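Local coordinates for SIRV1 hypothetical protein ORF119 (Sulfolobus islandicus rudivirus 1 variant xx, PDB 2X3G) that probably acts as a Rep-type HUH endonuclease that nicks DNA to start viral genome replication, at residues 30-33 with 34-37; 94-98 with 99-103; 104-107 with 108-112. All coordinates share one frame; numbering follows the deposited sequence.

In the fold
After helix 2-10 and strand 15-22, the chain enters helix 30-44, whose first two turns form contact 1 on one face of the antiparallel sheet. Strands 49-55, 64-71 and 89-94 follow. Contact 2 turns the exit of strand 89-94 into helix 99-109, and contact 3 carries that helix to its C-terminal end. All three are local, in series, without nesting or crossing; none closes a long loop. Contacts 1 and 2 lie on opposite sides of the chain's centre, their centres about 26 Å apart. Contacts 2 and 3, which touch where Val95 packs on Val105, pack helix 99-109 on helix 2-10 and strand 15-22; contact 3 also meets strands 49-55 and 64-71 and the second subunit.

Contact 1: 30-33 with 34-37; sequences TEKI and FRKF
Thr30 and Phe34 lie side by side one turn apart near the start of helix 30-44, and theirs is the close-packed part of the contact. Thr30 CG2, set anti to its own backbone nitrogen, sits over the centre of the Phe34 ring, 3.7 Å from the centroid and 11° off the normal, a CH-pi contact. With chi2 of Phe34 at only 5°, the ring offers its face to this methyl, and Tyr65 meets the same ring edge-to-face. Thr30 OG1 is hydrogen-bonded to Tyr65 OH, which probably helps to hold the threonine in this rotamer. Ile33 CG2 approaches Phe34 CD1 obliquely at 4.2 Å.

The helix crosses from strand 15-22 to strand 49-55, which lie in the sheet with one strand between them: a split beta-alpha-beta unit in the ferredoxin-like strand order. Phe37, buried, drops onto Ile67 and Val69 of the sheet. Four successive i to i+4 bonds hold the helix, among them Phe34 N to Thr30 O at 3.0 Å and Arg35 N to Glu31 O at 2.9 Å.

On the solvent side the packing is looser and made of charged chains. Lys32 and Arg35 run alongside each other; the arginine bends at chi3 (66°), bringing NH2 to 3.5 Å from Lys32 CG, so the guanidinium meets aliphatic carbon. Lys32 NZ stays 4.9 Å from Arg35 NH2, a like-charge proximity that solvent probably screens on this exposed face.

Contact 2: 94-98 with 99-103; sequences LVPKS and ISDIK
Val95 and Ile102, and farther out Pro96 and Asp101, cross at about right angles where the loop 94-98 runs into helix 99-109. In the inner pair, Val95 CG1 meets Ile102 CD1 at 3.9 Å; CG1 stands anti to the valine nitrogen (chi1 -179°) and faces the helix. Both residues are buried, and Ile102 also packs on Val6, Leu7 and His10 of helix 2-10. In the outer pair, the Asp101 side chain crosses Pro96 and touches it through OD2 alone, 3.5 Å from Pro96 CG and nearly as close to CB and CD.

Ser98 stands beside Asp101 at the start of the helix. Its OG accepts Asp101 N at 3.0 Å (N-H...O 154°), and its carbonyl O takes Ile102 N at 3.2 Å, so side chain and main chain together receive two N-H groups of the first turn. An acidic side chain here, near the positive end of the helix dipole, is probably favourable. Lys97, the centre of an inverse gamma turn spanning Pro96 O and Ser98 N, points away from the helix and gives its NZ to His10 O and Tyr13 O. This is a serine N-cap at a strand-to-helix turn, with the Val95-Ile102 pair packed on its inner side.

Contact 3: 104-107 with 108-112; sequences NVYK and YMLKT
Leu110 N is shared between two carbonyls one turn back, Tyr106 O at 3.0 Å and, weakly, Lys107 O at 3.3 Å (N-H...O 127°). The split bond marks the point where the helix gives out, Leu110 being the first residue to leave helical backbone angles. Just before it, Met109 N, of a selenomethionine, still donates to Val105 O at 2.9 Å. Its side chain lies alongside Val105, SE 3.9 Å from Val105 CG1, and both pack on Phe18 and Leu68 of the sheet. On the other flank Leu110 CG lies over a face of the Tyr106 ring, though the fit is doubtful because CD1 is modelled too close.

Lys111 folds back over the helix end: the bend at chi4 (-62°) brings NZ to 2.8 Å from Tyr108 O, and the same nitrogen sits 3.6 Å above the plane of the Tyr108 ring, over its centre. A salt bridge to Glu55 gives NZ a second partner, so NZ has both a carbonyl and a carboxylate partner. Tyr108 also meets the ring of His66, part of a His-Tyr-His sequence on strand 64-71. A helix tyrosine beside that sequence is consistent with the active site of HUH Rep endonucleases.

Contact 1: 30-33 with 34-37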
ATOM      1  N   THR A  30       3.530 -11.192  11.763  1.00 41.26           N
ATOM      2  CA  THR A  30       2.952  -9.865  11.956  1.00 39.17           C
ATOM      3  C   THR A  30       1.476  -9.940  12.374  1.00 38.92           C
ATOM      4  O   THR A  30       0.975  -9.029  13.045  1.00 37.32           O
ATOM      5  CB  THR A  30       3.136  -8.968  10.698  1.00 38.84           C
ATOM      6  OG1 THR A  30       4.537  -8.787  10.435  1.00 38.92           O
ATOM      7  CG2 THR A  30       2.479  -7.586  10.900  1.00 36.66           C
ATOM      8  N   GLU A  31       0.785 -11.016  11.997  1.00 40.55           N
ATOM      9  CA  GLU A  31      -0.588 -11.210  12.444  1.00 40.61           C
ATOM     10  C   GLU A  31      -0.620 -11.411  13.952  1.00 39.49           C
ATOM     11  O   GLU A  31      -1.350 -10.719  14.660  1.00 37.99           O
ATOM     12  CB  GLU A  31      -1.241 -12.414  11.763  1.00 43.17           C
ATOM     13  CG  GLU A  31      -1.511 -12.240  10.281  1.00 45.35           C
ATOM     14  CD  GLU A  31      -2.499 -13.266   9.742  1.00 48.09           C
ATOM     15  OE1 GLU A  31      -3.148 -12.977   8.708  1.00 52.32           O
ATOM     16  OE2 GLU A  31      -2.635 -14.363  10.347  1.00 53.08           O
ATOM     17  N   LYS A  32       0.178 -12.363  14.426  1.00 39.95           N
ATOM     18  CA  LYS A  32       0.228 -12.707  15.848  1.00 39.64           C
ATOM     19  C   LYS A  32       0.704 -11.525  16.687  1.00 37.05           C
ATOM     20  O   LYS A  32       0.160 -11.262  17.763  1.00 35.48           O
ATOM     21  CB  LYS A  32       1.148 -13.905  16.067  1.00 41.69           C
ATOM     22  CG  LYS A  32       0.915 -14.650  17.378  1.00 42.99           C
ATOM     23  CD  LYS A  32       1.590 -16.019  17.361  1.00 45.70           C
ATOM     24  CE  LYS A  32       0.823 -17.045  18.197  1.00 48.06           C
ATOM     25  NZ  LYS A  32       1.273 -18.442  17.932  1.00 50.64           N
ATOM     26  N   ILE A  33       1.715 -10.818  16.177  1.00 35.77           N
ATOM     27  CA  ILE A  33       2.268  -9.628  16.835  1.00 33.74           C
ATOM     28  C   ILE A  33       1.205  -8.571  17.018  1.00 31.06           C
ATOM     29  O   ILE A  33       0.972  -8.108  18.127  1.00 29.54           O
ATOM     30  CB  ILE A  33       3.440  -9.004  16.014  1.00 33.79           C
ATOM     31  CG1 ILE A  33       4.649  -9.944  15.992  1.00 35.76           C
ATOM     32  CG2 ILE A  33       3.860  -7.670  16.591  1.00 31.55           C
ATOM     33  CD1 ILE A  33       5.449  -9.849  14.710  1.00 36.75           C
ATOM     34  N   PHE A  34       0.581  -8.167  15.917  1.00 30.22           N
ATOM     35  CA  PHE A  34      -0.443  -7.127  15.958  1.00 28.34           C
ATOM     36  C   PHE A  34      -1.638  -7.558  16.816  1.00 27.87           C
ATOM     37  O   PHE A  34      -2.153  -6.768  17.600  1.00 26.85           O
ATOM     38  CB  PHE A  34      -0.926  -6.775  14.542  1.00 28.48           C
ATOM     39  CG  PHE A  34      -0.008  -5.850  13.762  1.00 28.37           C
ATOM     40  CD1 PHE A  34       1.235  -5.443  14.252  1.00 28.99           C
ATOM     41  CD2 PHE A  34      -0.381  -5.422  12.497  1.00 28.67           C
ATOM     42  CE1 PHE A  34       2.051  -4.598  13.504  1.00 28.01           C
ATOM     43  CE2 PHE A  34       0.449  -4.573  11.743  1.00 27.98           C
ATOM     44  CZ  PHE A  34       1.657  -4.167  12.247  1.00 27.30           C
ATOM     45  N   ARG A  35      -2.090  -8.794  16.647  1.00 29.51           N
ATOM     46  CA  ARG A  35      -3.196  -9.312  17.451  1.00 29.67           C
ATOM     47  C   ARG A  35      -2.897  -9.260  18.947  1.00 28.32           C
ATOM     48  O   ARG A  35      -3.688  -8.736  19.730  1.00 27.27           O
ATOM     49  CB  ARG A  35      -3.539 -10.741  17.047  1.00 31.60           C
ATOM     50  CG  ARG A  35      -4.525 -11.402  17.993  1.00 33.89           C
ATOM     51  CD  ARG A  35      -4.980 -12.740  17.484  1.00 35.99           C
ATOM     52  NE  ARG A  35      -3.912 -13.744  17.423  1.00 38.65           N
ATOM     53  CZ  ARG A  35      -3.374 -14.358  18.479  1.00 39.40           C
ATOM     54  NH1 ARG A  35      -3.759 -14.072  19.720  1.00 39.14           N
ATOM     55  NH2 ARG A  35      -2.432 -15.265  18.292  1.00 41.02           N
ATOM     56  N   LYS A  36      -1.755  -9.804  19.342  1.00 28.25           N
ATOM     57  CA  LYS A  36      -1.383  -9.814  20.751  1.00 27.97           C
ATOM     58  C   LYS A  36      -1.145  -8.411  21.295  1.00 25.29           C
ATOM     59  O   LYS A  36      -1.456  -8.128  22.457  1.00 24.74           O
ATOM     60  CB  LYS A  36      -0.147 -10.679  20.990  1.00 29.36           C
ATOM     61  CG  LYS A  36      -0.445 -12.169  21.027  1.00 32.04           C
ATOM     62  CD  LYS A  36       0.698 -12.945  21.637  1.00 34.05           C
ATOM     63  CE  LYS A  36       0.200 -14.235  22.274  1.00 37.79           C
ATOM     64  NZ  LYS A  36       1.263 -15.261  22.382  1.00 39.75           N
ATOM     65  N   PHE A  37      -0.588  -7.533  20.463  1.00 23.81           N
ATOM     66  CA  PHE A  37      -0.472  -6.128  20.827  1.00 21.63           C
ATOM     67  C   PHE A  37      -1.863  -5.526  21.027  1.00 20.68           C
ATOM     68  O   PHE A  37      -2.100  -4.806  21.985  1.00 19.81           O
ATOM     69  CB  PHE A  37       0.311  -5.337  19.768  1.00 21.53           C
ATOM     70  CG  PHE A  37       0.523  -3.903  20.130  1.00 19.80           C
ATOM     71  CD1 PHE A  37       1.574  -3.527  20.956  1.00 21.95           C
ATOM     72  CD2 PHE A  37      -0.327  -2.921  19.657  1.00 20.30           C
ATOM     73  CE1 PHE A  37       1.750  -2.198  21.305  1.00 21.08           C
ATOM     74  CE2 PHE A  37      -0.152  -1.614  20.023  1.00 18.52           C
ATOM     75  CZ  PHE A  37       0.875  -1.251  20.833  1.00 19.58           C
TER

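Contact 2: 94-98 with 99-103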
ATOM      1  N   LEU A  94       3.391  11.244  21.415  1.00 17.56           N
ATOM      2  CA  LEU A  94       2.022  11.645  21.653  1.00 17.02           C
ATOM      3  C   LEU A  94       1.692  12.621  20.576  1.00 17.26           C
ATOM      4  O   LEU A  94       2.399  13.610  20.402  1.00 18.95           O
ATOM      5  CB  LEU A  94       1.863  12.333  23.016  1.00 18.25           C
ATOM      6  CG  LEU A  94       1.228  11.550  24.149  1.00 19.17           C
ATOM      7  CD1 LEU A  94       1.009  12.529  25.318  1.00 22.64           C
ATOM      8  CD2 LEU A  94      -0.095  10.885  23.752  1.00 17.83           C
ATOM      9  N   VAL A  95       0.630  12.358  19.827  1.00 15.95           N
ATOM     10  CA  VAL A  95       0.250  13.255  18.749  1.00 15.96           C
ATOM     11  C   VAL A  95      -0.580  14.395  19.320  1.00 16.45           C
ATOM     12  O   VAL A  95      -1.647  14.146  19.868  1.00 16.72           O
ATOM     13  CB  VAL A  95      -0.594  12.532  17.679  1.00 15.64           C
ATOM     14  CG1 VAL A  95      -0.938  13.523  16.561  1.00 16.02           C
ATOM     15  CG2 VAL A  95       0.189  11.320  17.140  1.00 16.37           C
ATOM     16  N   PRO A  96      -0.119  15.648  19.158  1.00 17.59           N
ATOM     17  CA  PRO A  96      -0.934  16.742  19.722  1.00 17.66           C
ATOM     18  C   PRO A  96      -2.329  16.836  19.092  1.00 17.54           C
ATOM     19  O   PRO A  96      -2.542  16.442  17.929  1.00 16.89           O
ATOM     20  CB  PRO A  96      -0.108  17.996  19.413  1.00 19.01           C
ATOM     21  CG  PRO A  96       1.299  17.477  19.149  1.00 19.65           C
ATOM     22  CD  PRO A  96       1.090  16.158  18.484  1.00 18.20           C
ATOM     23  N   LYS A  97      -3.258  17.406  19.850  1.00 17.69           N
ATOM     24  CA  LYS A  97      -4.640  17.561  19.396  1.00 17.74           C
ATOM     25  C   LYS A  97      -4.812  18.686  18.389  1.00 19.02           C
ATOM     26  O   LYS A  97      -5.484  19.703  18.661  1.00 18.93           O
ATOM     27  CB  LYS A  97      -5.559  17.798  20.588  1.00 17.00           C
ATOM     28  CG  LYS A  97      -5.521  16.662  21.643  1.00 15.90           C
ATOM     29  CD  LYS A  97      -5.702  15.271  21.004  1.00 13.40           C
ATOM     30  CE  LYS A  97      -5.875  14.205  22.121  1.00 14.62           C
ATOM     31  NZ  LYS A  97      -5.896  12.809  21.603  1.00 13.12           N
ATOM     32  N   SER A  98      -4.206  18.515  17.214  1.00 20.04           N
ATOM     33  CA  SER A  98      -4.356  19.455  16.126  1.00 21.77           C
ATOM     34  C   SER A  98      -4.684  18.641  14.888  1.00 21.60           C
ATOM     35  O   SER A  98      -4.224  17.502  14.768  1.00 19.99           O
ATOM     36  CB  SER A  98      -3.100  20.322  15.940  1.00 23.68           C
ATOM     37  OG  SER A  98      -2.303  19.936  14.836  1.00 25.70           O
ATOM     38  N   ILE A  99      -5.528  19.208  14.024  1.00 21.43           N
ATOM     39  CA  ILE A  99      -5.972  18.526  12.804  1.00 22.26           C
ATOM     40  C   ILE A  99      -4.786  18.306  11.894  1.00 21.85           C
ATOM     41  O   ILE A  99      -4.614  17.225  11.337  1.00 20.81           O
ATOM     42  CB  ILE A  99      -7.071  19.298  12.052  1.00 23.05           C
ATOM     43  CG1 ILE A  99      -8.356  19.339  12.885  1.00 24.51           C
ATOM     44  CG2 ILE A  99      -7.354  18.655  10.682  1.00 24.24           C
ATOM     45  CD1 ILE A  99      -9.407  20.302  12.403  1.00 25.19           C
ATOM     46  N   SER A 100      -3.960  19.339  11.757  1.00 22.97           N
ATOM     47  CA  SER A 100      -2.773  19.268  10.913  1.00 23.88           C
ATOM     48  C   SER A 100      -1.835  18.156  11.336  1.00 22.45           C
ATOM     49  O   SER A 100      -1.318  17.439  10.490  1.00 21.99           O
ATOM     50  CB  SER A 100      -2.021  20.596  10.922  1.00 25.14           C
ATOM     51  OG  SER A 100      -0.794  20.448  10.231  1.00 29.10           O
ATOM     52  N   ASP A 101      -1.634  17.994  12.644  1.00 21.13           N
ATOM     53  CA  ASP A 101      -0.698  17.003  13.135  1.00 20.50           C
ATOM     54  C   ASP A 101      -1.192  15.595  12.886  1.00 19.13           C
ATOM     55  O   ASP A 101      -0.427  14.768  12.413  1.00 19.00           O
ATOM     56  CB  ASP A 101      -0.408  17.185  14.615  1.00 20.15           C
ATOM     57  CG  ASP A 101       0.513  18.345  14.889  1.00 23.19           C
ATOM     58  OD1 ASP A 101       1.207  18.827  13.963  1.00 29.58           O
ATOM     59  OD2 ASP A 101       0.517  18.797  16.035  1.00 26.91           O
ATOM     60  N   ILE A 102      -2.453  15.314  13.199  1.00 17.97           N
ATOM     61  CA  ILE A 102      -2.976  13.950  13.019  1.00 17.45           C
ATOM     62  C   ILE A 102      -3.066  13.594  11.530  1.00 18.37           C
ATOM     63  O   ILE A 102      -2.714  12.479  11.150  1.00 17.82           O
ATOM     64  CB  ILE A 102      -4.320  13.681  13.800  1.00 16.59           C
ATOM     65  CG1 ILE A 102      -4.614  12.170  13.834  1.00 17.40           C
ATOM     66  CG2 ILE A 102      -5.495  14.470  13.246  1.00 16.38           C
ATOM     67  CD1 ILE A 102      -3.552  11.379  14.601  1.00 17.78           C
ATOM     68  N   LYS A 103      -3.477  14.546  10.695  1.00 18.64           N
ATOM     69  CA  LYS A 103      -3.503  14.323   9.259  1.00 20.48           C
ATOM     70  C   LYS A 103      -2.129  14.084   8.676  1.00 20.06           C
ATOM     71  O   LYS A 103      -1.981  13.270   7.788  1.00 20.49           O
ATOM     72  CB  LYS A 103      -4.182  15.474   8.547  1.00 22.06           C
ATOM     73  CG  LYS A 103      -5.667  15.512   8.782  1.00 23.20           C
ATOM     74  CD  LYS A 103      -6.313  16.561   7.910  1.00 25.22           C
ATOM     75  CE  LYS A 103      -7.824  16.462   7.995  1.00 26.12           C
ATOM     76  NZ  LYS A 103      -8.470  17.472   7.156  1.00 28.58           N
TER

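Contact 3: 104-107 with 108-112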
ATOM      1  N   ASN A 104      -1.117  14.798   9.154  1.00 20.14           N
ATOM      2  CA  ASN A 104       0.251  14.564   8.663  1.00 21.26           C
ATOM      3  C   ASN A 104       0.766  13.177   9.087  1.00 20.03           C
ATOM      4  O   ASN A 104       1.497  12.502   8.338  1.00 20.28           O
ATOM      5  CB  ASN A 104       1.196  15.674   9.139  1.00 21.69           C
ATOM      6  CG  ASN A 104       1.064  16.949   8.329  1.00 23.84           C
ATOM      7  OD1 ASN A 104       0.761  16.927   7.127  1.00 28.50           O
ATOM      8  ND2 ASN A 104       1.331  18.078   8.975  1.00 24.51           N
ATOM      9  N   VAL A 105       0.374  12.753  10.279  1.00 19.10           N
ATOM     10  CA  VAL A 105       0.730  11.419  10.770  1.00 19.14           C
ATOM     11  C   VAL A 105       0.031  10.358   9.915  1.00 18.97           C
ATOM     12  O   VAL A 105       0.667   9.447   9.421  1.00 19.81           O
ATOM     13  CB  VAL A 105       0.406  11.218  12.278  1.00 18.41           C
ATOM     14  CG1 VAL A 105       0.434   9.772  12.647  1.00 19.98           C
ATOM     15  CG2 VAL A 105       1.375  11.996  13.170  1.00 19.66           C
ATOM     16  N   TYR A 106      -1.268  10.499   9.730  1.00 19.25           N
ATOM     17  CA  TYR A 106      -2.020   9.583   8.860  1.00 20.00           C
ATOM     18  C   TYR A 106      -1.420   9.470   7.459  1.00 21.58           C
ATOM     19  O   TYR A 106      -1.264   8.371   6.908  1.00 21.29           O
ATOM     20  CB  TYR A 106      -3.461  10.052   8.756  1.00 20.46           C
ATOM     21  CG  TYR A 106      -4.316   9.136   7.915  1.00 21.37           C
ATOM     22  CD1 TYR A 106      -4.908   8.001   8.474  1.00 22.17           C
ATOM     23  CD2 TYR A 106      -4.528   9.392   6.567  1.00 23.79           C
ATOM     24  CE1 TYR A 106      -5.687   7.160   7.713  1.00 21.75           C
ATOM     25  CE2 TYR A 106      -5.317   8.538   5.797  1.00 24.59           C
ATOM     26  CZ  TYR A 106      -5.891   7.424   6.401  1.00 24.00           C
ATOM     27  OH  TYR A 106      -6.664   6.562   5.677  1.00 25.82           O
ATOM     28  N   LYS A 107      -1.116  10.622   6.869  1.00 22.73           N
ATOM     29  CA  LYS A 107      -0.538  10.682   5.536  1.00 24.16           C
ATOM     30  C   LYS A 107       0.785   9.920   5.507  1.00 24.20           C
ATOM     31  O   LYS A 107       1.062   9.157   4.574  1.00 23.93           O
ATOM     32  CB  LYS A 107      -0.363  12.151   5.121  1.00 25.87           C
ATOM     33  CG  LYS A 107       0.262  12.392   3.774  1.00 28.27           C
ATOM     34  CD  LYS A 107      -0.209  13.738   3.130  1.00 30.67           C
ATOM     35  CE  LYS A 107       0.927  14.488   2.450  1.00 34.11           C
ATOM     36  NZ  LYS A 107       0.471  15.715   1.643  1.00 37.33           N
ATOM     37  N   TYR A 108       1.580  10.083   6.556  1.00 23.11           N
ATOM     38  CA  TYR A 108       2.869   9.418   6.642  1.00 24.46           C
ATOM     39  C   TYR A 108       2.716   7.906   6.752  1.00 23.63           C
ATOM     40  O   TYR A 108       3.459   7.148   6.135  1.00 23.66           O
ATOM     41  CB  TYR A 108       3.631   9.929   7.859  1.00 25.07           C
ATOM     42  CG  TYR A 108       5.030   9.389   7.967  1.00 26.73           C
ATOM     43  CD1 TYR A 108       6.016   9.836   7.106  1.00 29.34           C
ATOM     44  CD2 TYR A 108       5.372   8.444   8.935  1.00 27.17           C
ATOM     45  CE1 TYR A 108       7.299   9.365   7.186  1.00 29.89           C
ATOM     46  CE2 TYR A 108       6.673   7.961   9.021  1.00 28.13           C
ATOM     47  CZ  TYR A 108       7.626   8.436   8.144  1.00 29.38           C
ATOM     48  OH  TYR A 108       8.926   8.004   8.185  1.00 31.67           O
HETATM   49  N   MSE A 109       1.744   7.481   7.552  1.00 23.39           N
HETATM   50  CA  MSE A 109       1.448   6.066   7.723  1.00 24.54           C
HETATM   51  C   MSE A 109       0.954   5.397   6.460  1.00 23.88           C
HETATM   52  O   MSE A 109       1.266   4.232   6.247  1.00 24.84           O
HETATM   53  CB  MSE A 109       0.414   5.855   8.826  1.00 23.28           C
HETATM   54  CG  MSE A 109       0.963   6.171  10.166  1.00 25.70           C
HETATM   55 SE   MSE A 109      -0.402   6.090  11.534  1.00 31.95          SE
HETATM   56  CE  MSE A 109      -0.861   4.166  11.546  1.00 26.95           C
ATOM     57  N   LEU A 110       0.216   6.121   5.619  1.00 23.14           N
ATOM     58  CA  LEU A 110      -0.348   5.523   4.399  1.00 24.34           C
ATOM     59  C   LEU A 110       0.484   5.766   3.137  1.00 24.89           C
ATOM     60  O   LEU A 110       0.053   5.421   2.033  1.00 25.53           O
ATOM     61  CB  LEU A 110      -1.773   6.022   4.166  1.00 24.10           C
ATOM     62  CG  LEU A 110      -2.853   5.206   4.884  1.00 24.63           C
ATOM     63  CD1 LEU A 110      -4.137   5.926   4.765  1.00 27.67           C
ATOM     64  CD2 LEU A 110      -3.000   3.822   4.293  1.00 22.87           C
ATOM     65  N   LYS A 111       1.686   6.316   3.289  1.00 24.46           N
ATOM     66  CA  LYS A 111       2.450   6.758   2.121  1.00 26.34           C
ATOM     67  C   LYS A 111       2.836   5.609   1.177  1.00 26.71           C
ATOM     68  O   LYS A 111       2.969   5.821  -0.026  1.00 28.37           O
ATOM     69  CB  LYS A 111       3.689   7.561   2.549  1.00 26.16           C
ATOM     70  CG  LYS A 111       4.827   6.733   3.096  1.00 27.61           C
ATOM     71  CD  LYS A 111       5.835   7.618   3.851  1.00 27.77           C
ATOM     72  CE  LYS A 111       6.729   6.808   4.759  1.00 27.44           C
ATOM     73  NZ  LYS A 111       6.006   6.058   5.862  1.00 24.45           N
ATOM     74  N   THR A 112       3.030   4.402   1.705  1.00 25.36           N
ATOM     75  CA  THR A 112       3.386   3.261   0.847  1.00 27.00           C
ATOM     76  C   THR A 112       2.149   2.529   0.313  1.00 27.45           C
ATOM     77  O   THR A 112       2.287   1.559  -0.430  1.00 28.96           O
ATOM     78  CB  THR A 112       4.283   2.222   1.573  1.00 26.77           C
ATOM     79  OG1 THR A 112       3.518   1.550   2.572  1.00 23.84           O
ATOM     80  CG2 THR A 112       5.527   2.872   2.208  1.00 25.18           C
TER